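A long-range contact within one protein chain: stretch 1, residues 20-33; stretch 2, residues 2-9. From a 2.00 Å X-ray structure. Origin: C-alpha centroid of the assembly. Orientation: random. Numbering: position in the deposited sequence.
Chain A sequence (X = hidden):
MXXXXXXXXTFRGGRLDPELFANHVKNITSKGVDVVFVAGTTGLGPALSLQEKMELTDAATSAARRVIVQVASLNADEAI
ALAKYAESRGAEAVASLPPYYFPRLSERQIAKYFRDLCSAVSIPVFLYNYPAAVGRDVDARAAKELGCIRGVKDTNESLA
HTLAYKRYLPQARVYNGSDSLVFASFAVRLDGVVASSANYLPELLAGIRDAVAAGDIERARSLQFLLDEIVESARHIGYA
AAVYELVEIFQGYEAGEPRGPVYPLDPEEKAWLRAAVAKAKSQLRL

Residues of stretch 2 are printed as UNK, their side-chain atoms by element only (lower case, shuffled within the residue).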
# COMPACT_ATOMS: atom_id res chain seq x y z
N LEU A 20 -7.13 -30.71 -25.48
CA LEU A 20 -5.95 -29.85 -25.23
C LEU A 20 -5.50 -29.98 -23.76
O LEU A 20 -4.32 -30.16 -23.48
CB LEU A 20 -6.24 -28.39 -25.57
CG LEU A 20 -6.46 -28.05 -27.03
CD1 LEU A 20 -6.74 -26.56 -27.15
CD2 LEU A 20 -5.24 -28.48 -27.90
N PHE A 21 -6.45 -29.94 -22.83
CA PHE A 21 -6.15 -29.99 -21.40
C PHE A 21 -5.45 -31.29 -20.98
O PHE A 21 -4.46 -31.28 -20.24
CB PHE A 21 -7.44 -29.77 -20.59
CG PHE A 21 -7.23 -29.69 -19.11
CD1 PHE A 21 -6.85 -28.50 -18.51
CD2 PHE A 21 -7.41 -30.82 -18.31
CE1 PHE A 21 -6.64 -28.42 -17.14
CE2 PHE A 21 -7.22 -30.75 -16.93
CZ PHE A 21 -6.83 -29.54 -16.34
N ALA A 22 -5.98 -32.42 -21.46
CA ALA A 22 -5.44 -33.74 -21.13
C ALA A 22 -4.05 -33.93 -21.69
O ALA A 22 -3.23 -34.51 -21.03
CB ALA A 22 -6.37 -34.87 -21.69
N ASN A 23 -3.82 -33.51 -22.93
CA ASN A 23 -2.51 -33.62 -23.53
C ASN A 23 -1.51 -32.84 -22.68
O ASN A 23 -0.44 -33.34 -22.33
CB ASN A 23 -2.52 -33.07 -24.96
CG ASN A 23 -1.13 -33.03 -25.60
OD1 ASN A 23 -0.58 -34.07 -25.97
ND2 ASN A 23 -0.55 -31.83 -25.75
N HIS A 24 -1.89 -31.61 -22.34
CA HIS A 24 -1.01 -30.71 -21.53
C HIS A 24 -0.73 -31.32 -20.16
O HIS A 24 0.40 -31.44 -19.75
CB HIS A 24 -1.68 -29.33 -21.38
CG HIS A 24 -0.90 -28.37 -20.52
ND1 HIS A 24 0.40 -28.01 -20.80
CD2 HIS A 24 -1.24 -27.68 -19.40
CE1 HIS A 24 0.83 -27.15 -19.88
NE2 HIS A 24 -0.15 -26.93 -19.02
N VAL A 25 -1.77 -31.75 -19.45
CA VAL A 25 -1.55 -32.36 -18.14
C VAL A 25 -0.63 -33.60 -18.19
O VAL A 25 0.26 -33.79 -17.35
CB VAL A 25 -2.87 -32.72 -17.45
CG1 VAL A 25 -2.61 -33.67 -16.29
CG2 VAL A 25 -3.60 -31.43 -16.97
N LYS A 26 -0.84 -34.45 -19.19
CA LYS A 26 -0.06 -35.67 -19.29
C LYS A 26 1.40 -35.35 -19.64
O LYS A 26 2.32 -36.01 -19.15
CB LYS A 26 -0.70 -36.61 -20.32
CG LYS A 26 -2.05 -37.19 -19.80
CD LYS A 26 -2.88 -37.80 -20.97
CE LYS A 26 -4.33 -38.07 -20.55
NZ LYS A 26 -5.18 -38.37 -21.77
N ASN A 27 1.62 -34.34 -20.48
CA ASN A 27 2.99 -33.88 -20.74
C ASN A 27 3.69 -33.38 -19.47
O ASN A 27 4.77 -33.85 -19.08
CB ASN A 27 3.02 -32.78 -21.80
CG ASN A 27 4.43 -32.24 -22.03
OD1 ASN A 27 5.32 -32.99 -22.42
ND2 ASN A 27 4.65 -30.95 -21.74
N ILE A 28 3.07 -32.43 -18.77
CA ILE A 28 3.81 -31.84 -17.65
C ILE A 28 4.00 -32.83 -16.50
O ILE A 28 5.01 -32.79 -15.80
CB ILE A 28 3.20 -30.47 -17.20
CG1 ILE A 28 1.87 -30.67 -16.45
CG2 ILE A 28 3.04 -29.56 -18.43
CD1 ILE A 28 1.11 -29.32 -16.13
N THR A 29 3.06 -33.74 -16.28
CA THR A 29 3.27 -34.73 -15.22
C THR A 29 4.38 -35.73 -15.64
O THR A 29 5.05 -36.29 -14.79
CB THR A 29 1.97 -35.48 -14.81
OG1 THR A 29 1.40 -36.06 -15.98
CG2 THR A 29 0.93 -34.52 -14.20
N SER A 30 4.58 -35.93 -16.94
CA SER A 30 5.70 -36.75 -17.38
C SER A 30 7.07 -36.08 -17.14
O SER A 30 8.12 -36.74 -17.11
CB SER A 30 5.57 -37.13 -18.85
OG SER A 30 6.03 -36.08 -19.69
N LYS A 31 7.06 -34.75 -16.97
CA LYS A 31 8.27 -33.97 -16.86
C LYS A 31 8.54 -33.48 -15.45
O LYS A 31 9.36 -32.59 -15.25
CB LYS A 31 8.23 -32.79 -17.84
CG LYS A 31 8.34 -33.24 -19.28
CD LYS A 31 8.56 -32.11 -20.24
CE LYS A 31 8.57 -32.61 -21.65
NZ LYS A 31 8.93 -31.54 -22.61
N GLY A 32 7.86 -34.06 -14.47
CA GLY A 32 8.16 -33.76 -13.07
C GLY A 32 7.06 -33.14 -12.19
O GLY A 32 7.26 -32.96 -10.99
N VAL A 33 5.94 -32.77 -12.79
CA VAL A 33 4.83 -32.26 -11.97
C VAL A 33 4.23 -33.44 -11.18
O VAL A 33 3.85 -34.46 -11.78
CB VAL A 33 3.73 -31.57 -12.82
CG1 VAL A 33 2.53 -31.16 -11.93
CG2 VAL A 33 4.32 -30.33 -13.54
N UNK A 2 7.34 -31.42 -3.44
CA UNK A 2 6.48 -31.54 -4.61
C UNK A 2 6.51 -30.34 -5.54
O UNK A 2 6.63 -29.21 -5.11
c UNK A 2 3.62 -33.31 -2.66
c UNK A 2 4.88 -33.18 -3.51
o UNK A 2 2.95 -32.30 -2.39
o UNK A 2 3.29 -34.44 -2.27
c UNK A 2 5.03 -31.78 -4.15
N UNK A 3 6.40 -30.63 -6.83
CA UNK A 3 6.13 -29.63 -7.83
C UNK A 3 4.63 -29.73 -8.12
O UNK A 3 4.14 -30.77 -8.61
c UNK A 3 9.48 -30.11 -9.79
c UNK A 3 6.51 -28.91 -10.22
c UNK A 3 8.45 -29.68 -8.73
c UNK A 3 6.96 -29.89 -9.08
N UNK A 4 3.91 -28.67 -7.79
CA UNK A 4 2.46 -28.65 -8.03
C UNK A 4 2.19 -27.67 -9.15
O UNK A 4 2.64 -26.52 -9.10
c UNK A 4 2.09 -29.02 -5.53
c UNK A 4 0.15 -28.24 -6.99
c UNK A 4 1.69 -28.21 -6.76
N UNK A 5 1.49 -28.09 -10.19
CA UNK A 5 1.18 -27.18 -11.28
C UNK A 5 -0.21 -26.55 -11.11
O UNK A 5 -1.20 -27.27 -11.11
c UNK A 5 1.27 -27.90 -12.59
N UNK A 6 -0.28 -25.20 -11.00
CA UNK A 6 -1.57 -24.51 -11.06
C UNK A 6 -1.86 -24.42 -12.55
O UNK A 6 -1.46 -23.47 -13.25
c UNK A 6 0.87 -24.26 -10.92
c UNK A 6 0.21 -22.86 -10.82
c UNK A 6 -1.28 -23.14 -10.40
N UNK A 7 -2.52 -25.47 -13.05
CA UNK A 7 -2.64 -25.71 -14.47
C UNK A 7 -3.53 -24.69 -15.16
O UNK A 7 -4.53 -24.22 -14.59
c UNK A 7 -2.88 -27.59 -16.17
c UNK A 7 -3.11 -27.17 -14.71
c UNK A 7 -4.59 -27.35 -14.26
N UNK A 8 -3.15 -24.33 -16.39
CA UNK A 8 -3.99 -23.46 -17.20
C UNK A 8 -5.30 -24.18 -17.59
O UNK A 8 -5.33 -25.39 -17.76
c UNK A 8 -2.18 -21.93 -18.18
c UNK A 8 -3.28 -22.99 -18.51
c UNK A 8 -2.69 -24.20 -19.26
c UNK A 8 -2.14 -23.88 -20.66
N UNK A 9 -6.35 -23.39 -17.76
CA UNK A 9 -7.62 -23.87 -18.26
C UNK A 9 -7.64 -23.57 -19.78
O UNK A 9 -7.61 -22.42 -20.19
o UNK A 9 -8.67 -23.43 -16.12
c UNK A 9 -8.75 -23.15 -17.53
c UNK A 9 -10.10 -23.59 -18.08

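Position 2 carries three carbons in an unbranched run, the third bearing two oxygens. The end of this chain leads away from stretch 1 and touches nothing there; both oxygens are hydrogen-bonded elsewhere in the structure. A carboxylate on a two-carbon stem is glutamate, Glu2.

At position 3 there are four carbons, forked at the first, with one arm two carbons long. The CA-to-CB bond points toward stretch 1, and CB lies 3.6 Å from Gly32 O. This is Ile3; its CG2 is 4.2 Å from Val33 CG2, while its backbone O is 3.7 Å from Val33 CG1. Gly32 adopts phi/psi of 119/-7°, where a CB would be jammed against the carbonyl O of Lys31, so the backbone alone calls for glycine.

Position 4 has one carbon carrying two more, and it points away, as expected for alternation along a strand. The three carbons identify Val4, which contributes almost nothing to the contact.

At position 5 the side chain is a single carbon, its CA-to-CB bond pointing toward stretch 1; CB lies 3.6 Å from Val33 CG1 and 3.8 Å from Ile28 CD1. A lone CB means Ala5, packed against both side chains.

At position 6 three carbons close a ring onto the backbone N. This is Pro6, directed away and out of contact.

Position 7 again shows one carbon carrying two, now pointing toward the helix among Phe21, His24, Val25 and Ile28. It is Val7. Its CG1 meets the edge of the Phe21 ring at CE1 (3.7 Å), and its CG2 lies 3.6 Å from His24 CD2 and 4.0 Å from Val25 CG2.

Position 8 has four carbons, forked at the first, with a two-carbon arm. Its CA-to-CB bond is sideways, but the end of the chain comes nearer and reaches over one face of the His24 ring. This is Ile8: CD1 sits 4.3 Å from the centroid of the His24 ring in a CH-pi contact. Its backbone O lies 3.4 Å from Phe21 CE1, buried without a hydrogen-bonding partner.

At position 9 one carbon carries an oxygen and a carbon, the mark of Thr9. It points away, and its OG1 is hydrogen-bonded elsewhere in the structure.

No hydrogen bond crosses between the stretches, which bury 427 Å² by packing. Alternate residues Ile3, Ala5 and Val7 present their side chains to stretch 1, and Ile8 extends the surface over His24. Residues one helical turn apart, Phe21, Val25 and Ile28, line the Val7 side chain, while Val33 continues the apolar packing beyond the helix to Ala5 and Ile3.

Stretch 2 2-9: EIVAPVIT
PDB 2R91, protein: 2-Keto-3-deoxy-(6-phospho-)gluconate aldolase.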